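Local coordinates for protein superoxide dismutase [Mn/Fe] (Aeropyrum pernix, PDB 3AK2) that catalyses the dismutation of superoxide to oxygen and hydrogen peroxide, as a cambialistic enzyme able to work with manganese or iron at its active site, at residues N37-G42 and F69-A74; G97-D102 and D194-L199; L117-A122 and Y182-W187; W130-F135 and L145-H150. All blocks are in the same frame, centred on the assembly; numbering follows the deposited sequence.

Contact 1 comes first along the chain and joins the two long helices 25-54 and 62-82 of the alpha-hairpin domain; the other three lie in the C-terminal domain. There contact 2 brackets contact 3, which in turn brackets contact 4, the hairpin of strands 129-136 and 141-148. The centres of contacts 3 and 4 are about 12 Å apart, and Phe118 of helix 111-123 packs on the strand at Gly131. Contact 2, about 18 Å from contact 4, meets it through Leu199 and Phe135. Contacts 1 and 4 have centres about 17 Å apart, yet Tyr39, Phe71 and Ala74 all touch His150, so the two domains meet close to the manganese.

Contact 1. Residues N37-G42 and F69-A74; sequences NTYVKG and FSFNYA
Asn72 drives its side chain at helix 37-42, with CB 3.4 Å from Tyr39 O and CG 3.6 Å from Gly42 CA. Its CG stands anti to the carbonyl carbon (chi1 -71°), which puts CG against the bare backbone of Gly42; a CB on Gly42 would collide with OD1. OD1 lies at the edge of the Tyr39 ring, near its plane and 3.7 Å from CD1, while ND2 is hydrogen-bonded to Asp68 O one turn back on its own helix, a bond that fixes the turn of the amide. Phe71 has its CG anti to the backbone N (chi1 174°), and its ring reaches Tyr39, where CE2 comes to 3.8 Å from Tyr39 CE1. The two ring planes stand 83° apart. Helices 25-54 and 62-82 run roughly antiparallel, their axes 7.6 Å apart at these segments. This is the alpha-hairpin of iron/manganese superoxide dismutases, in which Tyr39 packs on His79 and His169, both manganese ligands.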
loop_
_atom_site.group_PDB
_atom_site.type_symbol
_atom_site.label_atom_id
_atom_site.label_comp_id
_atom_site.label_asym_id
_atom_site.label_seq_id
_atom_site.Cartn_x
_atom_site.Cartn_y
_atom_site.Cartn_z
ATOM N N ASN A 37 2.090 6.371 -22.423
ATOM C CA ASN A 37 2.205 5.239 -23.349
ATOM C C ASN A 37 2.529 3.929 -22.636
ATOM O O ASN A 37 1.975 2.875 -22.960
ATOM C CB ASN A 37 3.256 5.518 -24.425
ATOM C CG ASN A 37 3.095 4.629 -25.644
ATOM O OD1 ASN A 37 1.980 4.387 -26.109
ATOM N ND2 ASN A 37 4.210 4.139 -26.170
ATOM N N THR A 38 3.422 4.001 -21.655
ATOM C CA THR A 38 3.821 2.824 -20.891
ATOM C C THR A 38 2.638 2.213 -20.136
ATOM O O THR A 38 2.504 0.991 -20.077
ATOM C CB THR A 38 5.000 3.155 -19.951
ATOM O OG1 THR A 38 6.165 3.413 -20.742
ATOM C CG2 THR A 38 5.300 2.009 -18.994
ATOM N N TYR A 39 1.773 3.055 -19.575
ATOM C CA TYR A 39 0.606 2.533 -18.858
ATOM C C TYR A 39 -0.383 1.868 -19.806
ATOM O O TYR A 39 -0.938 0.809 -19.498
ATOM C CB TYR A 39 -0.077 3.614 -18.016
ATOM C CG TYR A 39 0.880 4.396 -17.147
ATOM C CD1 TYR A 39 1.812 3.749 -16.336
ATOM C CD2 TYR A 39 0.849 5.787 -17.137
ATOM C CE1 TYR A 39 2.699 4.476 -15.547
ATOM C CE2 TYR A 39 1.724 6.516 -16.360
ATOM C CZ TYR A 39 2.643 5.863 -15.570
ATOM O OH TYR A 39 3.498 6.611 -14.793
ATOM N N VAL A 40 -0.588 2.468 -20.974
ATOM C CA VAL A 40 -1.438 1.857 -21.989
ATOM C C VAL A 40 -0.911 0.464 -22.341
ATOM O O VAL A 40 -1.655 -0.518 -22.308
ATOM C CB VAL A 40 -1.532 2.735 -23.258
ATOM C CG1 VAL A 40 -2.319 2.022 -24.359
ATOM C CG2 VAL A 40 -2.169 4.080 -22.926
ATOM N N LYS A 41 0.379 0.381 -22.657
ATOM C CA LYS A 41 1.000 -0.902 -22.988
ATOM C C LYS A 41 0.893 -1.902 -21.835
ATOM O O LYS A 41 0.613 -3.077 -22.058
ATOM C CB LYS A 41 2.471 -0.714 -23.361
ATOM C CG LYS A 41 2.716 0.120 -24.612
ATOM C CD LYS A 41 4.215 0.286 -24.892
ATOM C CE LYS A 41 4.984 0.969 -23.762
ATOM N NZ LYS A 41 5.115 2.441 -23.947
ATOM N N GLY A 42 1.124 -1.432 -20.610
ATOM C CA GLY A 42 1.061 -2.291 -19.434
ATOM C C GLY A 42 -0.323 -2.857 -19.184
ATOM O O GLY A 42 -0.463 -4.013 -18.777
ATOM N N PHE A 69 -2.569 -5.070 -13.958
ATOM C CA PHE A 69 -3.716 -4.442 -14.598
ATOM C C PHE A 69 -4.181 -3.219 -13.811
ATOM O O PHE A 69 -4.391 -2.157 -14.388
ATOM C CB PHE A 69 -4.882 -5.418 -14.789
ATOM C CG PHE A 69 -6.129 -4.746 -15.288
ATOM C CD1 PHE A 69 -7.173 -4.449 -14.415
ATOM C CD2 PHE A 69 -6.237 -4.359 -16.622
ATOM C CE1 PHE A 69 -8.315 -3.796 -14.876
ATOM C CE2 PHE A 69 -7.378 -3.702 -17.079
ATOM C CZ PHE A 69 -8.410 -3.429 -16.200
ATOM N N SER A 70 -4.326 -3.366 -12.500
ATOM C CA SER A 70 -4.777 -2.274 -11.655
ATOM C C SER A 70 -3.910 -1.034 -11.836
ATOM O O SER A 70 -4.417 0.054 -12.110
ATOM C CB SER A 70 -4.760 -2.708 -10.192
ATOM O OG SER A 70 -4.914 -1.591 -9.334
ATOM N N PHE A 71 -2.598 -1.193 -11.683
ATOM C CA PHE A 71 -1.701 -0.046 -11.757
ATOM C C PHE A 71 -1.740 0.629 -13.122
ATOM O O PHE A 71 -1.837 1.858 -13.217
ATOM C CB PHE A 71 -0.274 -0.474 -11.428
ATOM C CG PHE A 71 0.748 0.614 -11.619
ATOM C CD1 PHE A 71 0.943 1.588 -10.643
ATOM C CD2 PHE A 71 1.514 0.666 -12.776
ATOM C CE1 PHE A 71 1.894 2.595 -10.826
ATOM C CE2 PHE A 71 2.466 1.670 -12.967
ATOM C CZ PHE A 71 2.650 2.633 -11.991
ATOM N N ASN A 72 -1.656 -0.172 -14.177
ATOM C CA ASN A 72 -1.538 0.386 -15.513
ATOM C C ASN A 72 -2.853 0.914 -16.058
ATOM O O ASN A 72 -2.880 1.986 -16.677
ATOM C CB ASN A 72 -0.884 -0.615 -16.455
ATOM C CG ASN A 72 0.579 -0.806 -16.149
ATOM O OD1 ASN A 72 1.402 0.061 -16.441
ATOM N ND2 ASN A 72 0.913 -1.940 -15.539
ATOM N N TYR A 73 -3.947 0.199 -15.806
ATOM C CA TYR A 73 -5.259 0.727 -16.149
ATOM C C TYR A 73 -5.491 2.059 -15.432
ATOM O O TYR A 73 -5.910 3.046 -16.046
ATOM C CB TYR A 73 -6.383 -0.252 -15.804
ATOM C CG TYR A 73 -7.748 0.343 -16.075
ATOM C CD1 TYR A 73 -8.367 0.187 -17.314
ATOM C CD2 TYR A 73 -8.400 1.097 -15.100
ATOM C CE1 TYR A 73 -9.620 0.757 -17.566
ATOM C CE2 TYR A 73 -9.637 1.674 -15.345
ATOM C CZ TYR A 73 -10.243 1.503 -16.574
ATOM O OH TYR A 73 -11.488 2.076 -16.783
ATOM N N ALA A 74 -5.211 2.089 -14.134
ATOM C CA ALA A 74 -5.357 3.317 -13.374
ATOM C C ALA A 74 -4.497 4.438 -13.963
ATOM O O ALA A 74 -4.961 5.566 -14.109
ATOM C CB ALA A 74 -5.022 3.083 -11.925
#

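Contact 2. Residues G97-D102 and D194-L199; sequences GGRVAD and DVEKRL
Glu196 reaches across to the first turn of helix 98-108, where its carboxylate accepts from two successive backbone N-H groups. Helix 98-108 and helix 192-205 of the C-terminal domain meet here almost perpendicularly, their segment axes at 83°. CG of Glu196 is anti to the backbone N (chi1 -177°), and a bend at chi2 then turns the chain to the other helix. OE2 takes Arg99 N at 2.8 Å through its syn lone pair; OE1 receives Val100 N at 3.0 Å, also from the syn side but 17° out of the carboxylate plane. The negative group would probably be favoured by the helix dipole. An alanine in place of Glu196 would probably leave both N-H groups without these acceptors and open a gap beside Val100. The Arg99 side chain crosses that of Glu196 at about a right angle and bends away, so that only its near part, CB and CG, lies beside OE2. The Val100 side chain runs antiparallel to that of Glu196, its CG2 3.1 Å from OE1. Beside the carboxylate the contact is apolar: CG2 of Val100 meets Val195 CG1 at 3.9 Å, and the Leu199 side chain, crossing that of Val100 aslant, brings CD2 to 3.6 Å from the same CG2. That leucine methyl also lies 3.5 Å from Val100 N.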
loop_
_atom_site.group_PDB
_atom_site.type_symbol
_atom_site.label_atom_id
_atom_site.label_comp_id
_atom_site.label_asym_id
_atom_site.label_seq_id
_atom_site.Cartn_x
_atom_site.Cartn_y
_atom_site.Cartn_z
ATOM N N GLY A 97 -17.305 28.871 -13.179
ATOM C CA GLY A 97 -18.694 29.260 -12.982
ATOM C C GLY A 97 -19.564 28.017 -12.949
ATOM O O GLY A 97 -19.092 26.927 -12.606
ATOM N N GLY A 98 -20.837 28.188 -13.291
ATOM C CA GLY A 98 -21.770 27.079 -13.449
ATOM C C GLY A 98 -21.969 26.199 -12.232
ATOM O O GLY A 98 -21.901 26.664 -11.089
ATOM N N ARG A 99 -22.214 24.917 -12.494
ATOM C CA ARG A 99 -22.506 23.944 -11.447
ATOM C C ARG A 99 -21.289 23.662 -10.567
ATOM O O ARG A 99 -21.434 23.435 -9.364
ATOM C CB ARG A 99 -23.054 22.641 -12.041
ATOM C CG ARG A 99 -24.317 22.798 -12.902
ATOM C CD ARG A 99 -25.541 23.260 -12.102
ATOM N NE ARG A 99 -25.994 22.277 -11.116
ATOM C CZ ARG A 99 -26.843 21.282 -11.370
ATOM N NH1 ARG A 99 -27.191 20.448 -10.399
ATOM N NH2 ARG A 99 -27.343 21.113 -12.588
ATOM N N VAL A 100 -20.098 23.685 -11.168
ATOM C CA VAL A 100 -18.845 23.508 -10.426
ATOM C C VAL A 100 -18.704 24.588 -9.351
ATOM O O VAL A 100 -18.471 24.276 -8.183
ATOM C CB VAL A 100 -17.605 23.502 -11.363
ATOM C CG1 VAL A 100 -16.310 23.612 -10.569
ATOM C CG2 VAL A 100 -17.583 22.247 -12.212
ATOM N N ALA A 101 -18.863 25.853 -9.742
ATOM C CA ALA A 101 -18.796 26.957 -8.788
ATOM C C ALA A 101 -19.873 26.843 -7.714
ATOM O O ALA A 101 -19.620 27.131 -6.548
ATOM C CB ALA A 101 -18.900 28.292 -9.498
ATOM N N ASP A 102 -21.068 26.411 -8.112
ATOM C CA ASP A 102 -22.175 26.269 -7.169
ATOM C C ASP A 102 -21.864 25.249 -6.076
ATOM O O ASP A 102 -22.039 25.528 -4.891
ATOM C CB ASP A 102 -23.473 25.902 -7.885
ATOM C CG ASP A 102 -24.651 25.831 -6.937
ATOM O OD1 ASP A 102 -24.939 26.853 -6.276
ATOM O OD2 ASP A 102 -25.275 24.755 -6.840
ATOM N N ASP A 194 -13.888 21.804 -19.189
ATOM C CA ASP A 194 -13.833 20.347 -19.153
ATOM C C ASP A 194 -14.379 19.822 -17.828
ATOM O O ASP A 194 -15.174 18.882 -17.811
ATOM C CB ASP A 194 -12.401 19.862 -19.373
ATOM C CG ASP A 194 -12.285 18.352 -19.333
ATOM O OD1 ASP A 194 -12.586 17.695 -20.352
ATOM O OD2 ASP A 194 -11.887 17.827 -18.275
ATOM N N VAL A 195 -13.969 20.446 -16.727
ATOM C CA VAL A 195 -14.442 20.046 -15.399
ATOM C C VAL A 195 -15.966 20.172 -15.297
ATOM O O VAL A 195 -16.633 19.276 -14.782
ATOM C CB VAL A 195 -13.740 20.840 -14.265
ATOM C CG1 VAL A 195 -14.225 20.375 -12.895
ATOM C CG2 VAL A 195 -12.227 20.676 -14.354
ATOM N N GLU A 196 -16.505 21.282 -15.804
ATOM C CA GLU A 196 -17.953 21.514 -15.828
ATOM C C GLU A 196 -18.690 20.431 -16.619
ATOM O O GLU A 196 -19.719 19.916 -16.176
ATOM C CB GLU A 196 -18.254 22.906 -16.401
ATOM C CG GLU A 196 -19.734 23.305 -16.412
ATOM C CD GLU A 196 -20.283 23.664 -15.037
ATOM O OE1 GLU A 196 -19.491 23.845 -14.090
ATOM O OE2 GLU A 196 -21.520 23.777 -14.906
ATOM N N LYS A 197 -18.153 20.084 -17.785
ATOM C CA LYS A 197 -18.746 19.039 -18.613
ATOM C C LYS A 197 -18.710 17.671 -17.928
ATOM O O LYS A 197 -19.668 16.899 -18.025
ATOM C CB LYS A 197 -18.077 18.989 -19.986
ATOM C CG LYS A 197 -18.507 20.125 -20.898
ATOM C CD LYS A 197 -17.721 20.121 -22.200
ATOM C CE LYS A 197 -18.340 21.056 -23.232
ATOM N NZ LYS A 197 -18.506 22.454 -22.735
ATOM N N ARG A 198 -17.618 17.388 -17.217
ATOM C CA ARG A 198 -17.509 16.151 -16.438
ATOM C C ARG A 198 -18.523 16.106 -15.298
ATOM O O ARG A 198 -19.195 15.091 -15.095
ATOM C CB ARG A 198 -16.084 15.956 -15.920
ATOM C CG ARG A 198 -15.132 15.615 -17.039
ATOM C CD ARG A 198 -13.688 15.429 -16.597
ATOM N NE ARG A 198 -12.863 15.328 -17.796
ATOM C CZ ARG A 198 -12.675 14.216 -18.500
ATOM N NH1 ARG A 198 -13.209 13.064 -18.110
ATOM N NH2 ARG A 198 -11.936 14.260 -19.600
ATOM N N LEU A 199 -18.656 17.217 -14.578
ATOM C CA LEU A 199 -19.649 17.305 -13.515
ATOM C C LEU A 199 -21.071 17.121 -14.053
ATOM O O LEU A 199 -21.883 16.428 -13.441
ATOM C CB LEU A 199 -19.513 18.622 -12.753
ATOM C CG LEU A 199 -20.518 18.842 -11.618
ATOM C CD1 LEU A 199 -20.473 17.719 -10.590
ATOM C CD2 LEU A 199 -20.283 20.171 -10.947
#

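Contact 3. Residues L117-A122 and Y182-W187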
loop_
_atom_site.group_PDB
_atom_site.type_symbol
_atom_site.label_atom_id
_atom_site.label_comp_id
_atom_site.label_asym_id
_atom_site.label_seq_id
_atom_site.Cartn_x
_atom_site.Cartn_y
_atom_site.Cartn_z
ATOM N N LEU A 117 -7.540 23.933 -0.118
ATOM C CA LEU A 117 -7.634 22.541 0.317
ATOM C C LEU A 117 -7.122 21.584 -0.753
ATOM O O LEU A 117 -6.353 20.667 -0.459
ATOM C CB LEU A 117 -9.068 22.185 0.719
ATOM C CG LEU A 117 -9.311 20.755 1.221
ATOM C CD1 LEU A 117 -8.436 20.429 2.426
ATOM C CD2 LEU A 117 -10.773 20.536 1.559
ATOM N N PHE A 118 -7.550 21.808 -1.992
ATOM C CA PHE A 118 -7.091 20.998 -3.113
ATOM C C PHE A 118 -5.576 21.106 -3.268
ATOM O O PHE A 118 -4.898 20.097 -3.469
ATOM C CB PHE A 118 -7.814 21.399 -4.403
ATOM C CG PHE A 118 -7.547 20.475 -5.563
ATOM C CD1 PHE A 118 -8.409 19.418 -5.841
ATOM C CD2 PHE A 118 -6.438 20.665 -6.381
ATOM C CE1 PHE A 118 -8.163 18.564 -6.917
ATOM C CE2 PHE A 118 -6.188 19.819 -7.451
ATOM C CZ PHE A 118 -7.051 18.769 -7.719
ATOM N N SER A 119 -5.044 22.323 -3.164
ATOM C CA SER A 119 -3.600 22.528 -3.254
ATOM C C SER A 119 -2.854 21.796 -2.148
ATOM O O SER A 119 -1.810 21.199 -2.401
ATOM C CB SER A 119 -3.248 24.013 -3.226
ATOM O OG SER A 119 -3.709 24.647 -4.405
ATOM N N ALA A 120 -3.395 21.831 -0.932
ATOM C CA ALA A 120 -2.783 21.127 0.194
ATOM C C ALA A 120 -2.815 19.619 -0.030
ATOM O O ALA A 120 -1.825 18.927 0.221
ATOM C CB ALA A 120 -3.474 21.489 1.500
ATOM N N ALA A 121 -3.947 19.111 -0.509
ATOM C CA ALA A 121 -4.054 17.688 -0.838
ATOM C C ALA A 121 -2.998 17.277 -1.868
ATOM O O ALA A 121 -2.321 16.264 -1.697
ATOM C CB ALA A 121 -5.448 17.355 -1.331
ATOM N N ALA A 122 -2.845 18.073 -2.925
ATOM C CA ALA A 122 -1.865 17.773 -3.973
ATOM C C ALA A 122 -0.423 17.844 -3.471
ATOM O O ALA A 122 0.388 16.956 -3.745
ATOM C CB ALA A 122 -2.059 18.710 -5.153
ATOM N N TYR A 182 4.998 24.035 -8.477
ATOM C CA TYR A 182 4.297 23.373 -9.575
ATOM C C TYR A 182 2.783 23.409 -9.391
ATOM O O TYR A 182 2.056 23.787 -10.311
ATOM C CB TYR A 182 4.784 21.933 -9.738
ATOM C CG TYR A 182 3.855 21.023 -10.515
ATOM C CD1 TYR A 182 3.614 21.227 -11.875
ATOM C CD2 TYR A 182 3.242 19.938 -9.892
ATOM C CE1 TYR A 182 2.768 20.383 -12.590
ATOM C CE2 TYR A 182 2.399 19.082 -10.597
ATOM C CZ TYR A 182 2.171 19.307 -11.947
ATOM O OH TYR A 182 1.345 18.470 -12.668
ATOM N N VAL A 183 2.319 23.021 -8.202
ATOM C CA VAL A 183 0.887 22.974 -7.905
ATOM C C VAL A 183 0.259 24.363 -8.018
ATOM O O VAL A 183 -0.819 24.519 -8.595
ATOM C CB VAL A 183 0.622 22.362 -6.507
ATOM C CG1 VAL A 183 -0.845 22.502 -6.102
ATOM C CG2 VAL A 183 1.057 20.896 -6.473
ATOM N N GLU A 184 0.945 25.369 -7.480
ATOM C CA GLU A 184 0.467 26.747 -7.559
ATOM C C GLU A 184 0.329 27.216 -9.010
ATOM O O GLU A 184 -0.662 27.852 -9.378
ATOM C CB GLU A 184 1.385 27.687 -6.770
ATOM C CG GLU A 184 1.297 27.523 -5.250
ATOM C CD GLU A 184 -0.084 27.836 -4.691
ATOM O OE1 GLU A 184 -0.742 28.777 -5.187
ATOM O OE2 GLU A 184 -0.509 27.144 -3.743
ATOM N N ASN A 185 1.320 26.879 -9.827
ATOM C CA ASN A 185 1.321 27.252 -11.238
ATOM C C ASN A 185 0.292 26.501 -12.081
ATOM O O ASN A 185 -0.252 27.047 -13.041
ATOM C CB ASN A 185 2.720 27.093 -11.830
ATOM C CG ASN A 185 3.580 28.317 -11.612
ATOM O OD1 ASN A 185 3.415 29.327 -12.292
ATOM N ND2 ASN A 185 4.507 28.233 -10.665
ATOM N N TRP A 186 0.016 25.256 -11.703
ATOM C CA TRP A 186 -0.925 24.403 -12.430
ATOM C C TRP A 186 -2.329 25.009 -12.535
ATOM O O TRP A 186 -3.020 24.810 -13.534
ATOM C CB TRP A 186 -0.960 23.015 -11.782
ATOM C CG TRP A 186 -2.053 22.096 -12.247
ATOM C CD1 TRP A 186 -2.031 21.276 -13.339
ATOM C CD2 TRP A 186 -3.315 21.882 -11.606
ATOM N NE1 TRP A 186 -3.208 20.570 -13.421
ATOM C CE2 TRP A 186 -4.014 20.922 -12.370
ATOM C CE3 TRP A 186 -3.923 22.410 -10.459
ATOM C CZ2 TRP A 186 -5.293 20.478 -12.023
ATOM C CZ3 TRP A 186 -5.192 21.968 -10.115
ATOM C CH2 TRP A 186 -5.862 21.007 -10.894
ATOM N N TRP A 187 -2.737 25.773 -11.523
ATOM C CA TRP A 187 -4.043 26.433 -11.552
ATOM C C TRP A 187 -4.244 27.310 -12.787
ATOM O O TRP A 187 -5.367 27.480 -13.252
ATOM C CB TRP A 187 -4.265 27.256 -10.284
ATOM C CG TRP A 187 -4.399 26.400 -9.073
ATOM C CD1 TRP A 187 -3.444 26.159 -8.130
ATOM C CD2 TRP A 187 -5.547 25.638 -8.688
ATOM N NE1 TRP A 187 -3.928 25.299 -7.172
ATOM C CE2 TRP A 187 -5.219 24.968 -7.489
ATOM C CE3 TRP A 187 -6.825 25.462 -9.236
ATOM C CZ2 TRP A 187 -6.123 24.129 -6.829
ATOM C CZ3 TRP A 187 -7.724 24.629 -8.578
ATOM C CH2 TRP A 187 -7.367 23.977 -7.383
#
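Phe118 starts its approach at CB, which sits at the edge of the Trp187 indole, 4.0 Å from CH2. Its CG is anti to the backbone N (chi1 -171°), and from there the ring extends toward helix 179-186. CD2 lies 3.5 Å from Trp187 CZ2, with CH2 of the same indole almost as near. One atom further, CE2 has passed to the other tryptophan and meets Trp186 CZ3 at 3.6 Å, and at the tip CZ still touches Trp186 CH2. Phe118 is nearly parallel to the six-membered ring of Trp186, planes 11° apart, but slid aside until they barely overlap; against Trp187 its plane is turned by 71°. Trp186 CZ3 also rests over the centre of one face of the Trp187 ring, which ties the three aromatics together. Beside them Trp187 NE1 donates to Ser119 OG at 2.9 Å, a bent bond with the oxygen tilted from the ring plane. Ser119 OG is also hydrogen-bonded to Lys115 O, one turn earlier in its helix. Further along, Ala122 CB packs on Val183 CG2 at 4.0 Å. Ile164 of strand 159-165 touches Phe118, Ala122 and Trp186. The result is an aromatic cluster between two roughly antiparallel helices, set against the sheet in the C-terminal domain of iron/manganese superoxide dismutases.

Contact 4. Residues W130-F135 and L145-H150; sequences WGVLAF and LQVEKH. With EDO (1,2-ethanediol), chain F.
The Trp130 indole and the His150 imidazole meet rim to rim, their planes 51° apart, with His150 CD2 at the edge of the indole 3.0 Å from Trp130 NE1. Lys149 O sits at the same edge, 3.2 Å from Trp130 CD1, and is hydrogen-bonded to Trp167 NE1. Trp167 stacks on His150, Tyr39 packs edge-to-face with His150, and His79 does so with Trp130. CG of Trp130 is anti to the carbonyl carbon (chi1 -57°); from there the indole reaches the backbone of Lys149 beyond the partner strand. An alanine in place of Trp130 would probably leave the His150 edge without its neighbour and open a gap beside His79, a manganese ligand. Behind the rings the strands pair antiparallel: Trp130 and Val147 exchange two hydrogen bonds, Trp130 N reaching Val147 O at 2.7 Å, and Val132 and Leu145 exchange two more. On the face that carries Trp130, Val132 CG2 meets Val147 CG2 at 3.9 Å. Leu145 lies side by side with Val132 and brings CD2 to 3.8 Å from Val132 CG1. At the last strand residue a 1,2-ethanediol, probably from the crystallisation liquor, donates through O2 to Glu148 OE2 at 2.8 Å; it is also hydrogen-bonded to Glu148 of the third subunit. The whole is a beta hairpin of the three-stranded antiparallel sheet in the C-terminal domain, its Trp130 end lining the aromatic surroundings of the manganese site.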
loop_
_atom_site.group_PDB
_atom_site.type_symbol
_atom_site.label_atom_id
_atom_site.label_comp_id
_atom_site.label_asym_id
_atom_site.label_seq_id
_atom_site.Cartn_x
_atom_site.Cartn_y
_atom_site.Cartn_z
ATOM N N TRP A 130 -1.655 11.627 -6.964
ATOM C CA TRP A 130 -2.598 12.560 -7.568
ATOM C C TRP A 130 -3.392 13.287 -6.507
ATOM O O TRP A 130 -3.718 12.715 -5.471
ATOM C CB TRP A 130 -3.607 11.800 -8.442
ATOM C CG TRP A 130 -2.986 10.979 -9.510
ATOM C CD1 TRP A 130 -2.426 9.741 -9.372
ATOM C CD2 TRP A 130 -2.869 11.321 -10.897
ATOM N NE1 TRP A 130 -1.950 9.302 -10.582
ATOM C CE2 TRP A 130 -2.210 10.250 -11.537
ATOM C CE3 TRP A 130 -3.253 12.435 -11.660
ATOM C CZ2 TRP A 130 -1.924 10.257 -12.902
ATOM C CZ3 TRP A 130 -2.974 12.437 -13.018
ATOM C CH2 TRP A 130 -2.309 11.359 -13.622
ATOM N N GLY A 131 -3.714 14.549 -6.784
ATOM C CA GLY A 131 -4.791 15.243 -6.081
ATOM C C GLY A 131 -6.054 15.094 -6.908
ATOM O O GLY A 131 -6.018 15.258 -8.128
ATOM N N VAL A 132 -7.166 14.763 -6.255
ATOM C CA VAL A 132 -8.396 14.422 -6.969
ATOM C C VAL A 132 -9.618 15.148 -6.419
ATOM O O VAL A 132 -9.886 15.109 -5.218
ATOM C CB VAL A 132 -8.655 12.883 -6.942
ATOM C CG1 VAL A 132 -9.970 12.528 -7.641
ATOM C CG2 VAL A 132 -7.487 12.115 -7.569
ATOM N N LEU A 133 -10.338 15.821 -7.315
ATOM C CA LEU A 133 -11.683 16.293 -7.030
ATOM C C LEU A 133 -12.646 15.323 -7.698
ATOM O O LEU A 133 -12.600 15.133 -8.918
ATOM C CB LEU A 133 -11.895 17.712 -7.572
ATOM C CG LEU A 133 -13.309 18.292 -7.439
ATOM C CD1 LEU A 133 -13.674 18.507 -5.982
ATOM C CD2 LEU A 133 -13.431 19.598 -8.212
ATOM N N ALA A 134 -13.518 14.722 -6.895
ATOM C CA ALA A 134 -14.415 13.691 -7.379
ATOM C C ALA A 134 -15.867 14.012 -7.073
ATOM O O ALA A 134 -16.166 14.762 -6.141
ATOM C CB ALA A 134 -14.039 12.332 -6.783
ATOM N N PHE A 135 -16.749 13.438 -7.881
ATOM C CA PHE A 135 -18.181 13.456 -7.636
ATOM C C PHE A 135 -18.585 12.162 -6.938
ATOM O O PHE A 135 -18.310 11.067 -7.430
ATOM C CB PHE A 135 -18.940 13.606 -8.957
ATOM C CG PHE A 135 -20.429 13.737 -8.799
ATOM C CD1 PHE A 135 -21.001 14.974 -8.533
ATOM C CD2 PHE A 135 -21.262 12.630 -8.938
ATOM C CE1 PHE A 135 -22.381 15.109 -8.404
ATOM C CE2 PHE A 135 -22.641 12.758 -8.808
ATOM C CZ PHE A 135 -23.196 14.001 -8.545
ATOM N N LEU A 145 -9.822 13.984 -2.465
ATOM C CA LEU A 145 -8.955 12.958 -1.881
ATOM C C LEU A 145 -7.600 12.907 -2.584
ATOM O O LEU A 145 -7.397 13.558 -3.618
ATOM C CB LEU A 145 -9.631 11.574 -1.886
ATOM C CG LEU A 145 -9.760 10.803 -3.207
ATOM C CD1 LEU A 145 -9.956 9.318 -2.937
ATOM C CD2 LEU A 145 -10.872 11.339 -4.104
ATOM N N GLN A 146 -6.676 12.146 -2.000
ATOM C CA GLN A 146 -5.404 11.827 -2.636
ATOM C C GLN A 146 -5.424 10.409 -3.172
ATOM O O GLN A 146 -6.111 9.525 -2.627
ATOM C CB GLN A 146 -4.260 11.897 -1.636
ATOM C CG GLN A 146 -4.004 13.257 -1.041
ATOM C CD GLN A 146 -2.947 13.210 0.039
ATOM O OE1 GLN A 146 -2.726 12.172 0.666
ATOM N NE2 GLN A 146 -2.289 14.340 0.271
ATOM N N VAL A 147 -4.637 10.189 -4.215
ATOM C CA VAL A 147 -4.344 8.845 -4.689
ATOM C C VAL A 147 -2.825 8.690 -4.712
ATOM O O VAL A 147 -2.120 9.580 -5.198
ATOM C CB VAL A 147 -4.955 8.597 -6.091
ATOM C CG1 VAL A 147 -4.498 7.263 -6.669
ATOM C CG2 VAL A 147 -6.482 8.669 -6.037
ATOM N N GLU A 148 -2.322 7.588 -4.160
ATOM C CA GLU A 148 -0.895 7.259 -4.232
ATOM C C GLU A 148 -0.667 6.300 -5.398
ATOM O O GLU A 148 -1.562 5.525 -5.749
ATOM C CB GLU A 148 -0.403 6.673 -2.905
ATOM C CG GLU A 148 -0.323 7.725 -1.799
ATOM C CD GLU A 148 0.156 7.190 -0.459
ATOM O OE1 GLU A 148 -0.136 7.852 0.559
ATOM O OE2 GLU A 148 0.816 6.123 -0.415
ATOM N N LYS A 149 0.520 6.349 -6.004
ATOM C CA LYS A 149 0.737 5.715 -7.308
ATOM C C LYS A 149 -0.428 6.119 -8.215
ATOM O O LYS A 149 -0.707 7.308 -8.336
ATOM C CB LYS A 149 0.900 4.190 -7.195
ATOM C CG LYS A 149 2.166 3.757 -6.443
ATOM C CD LYS A 149 2.590 2.315 -6.748
ATOM C CE LYS A 149 1.623 1.279 -6.219
ATOM N NZ LYS A 149 2.232 -0.063 -6.427
ATOM N N HIS A 150 -1.107 5.149 -8.826
ATOM C CA HIS A 150 -2.344 5.421 -9.563
ATOM C C HIS A 150 -3.544 4.752 -8.937
ATOM O O HIS A 150 -4.682 5.028 -9.322
ATOM C CB HIS A 150 -2.224 4.918 -10.992
ATOM C CG HIS A 150 -1.108 5.546 -11.745
ATOM N ND1 HIS A 150 -0.170 4.822 -12.449
ATOM C CD2 HIS A 150 -0.775 6.846 -11.890
ATOM C CE1 HIS A 150 0.694 5.659 -12.999
ATOM N NE2 HIS A 150 0.349 6.890 -12.673
HETATM C C1 EDO F . 3.288 2.587 -2.469
HETATM O O1 EDO F . 3.836 2.392 -3.777
HETATM C C2 EDO F . 2.073 3.499 -2.565
HETATM O O2 EDO F . 2.483 4.844 -2.295
#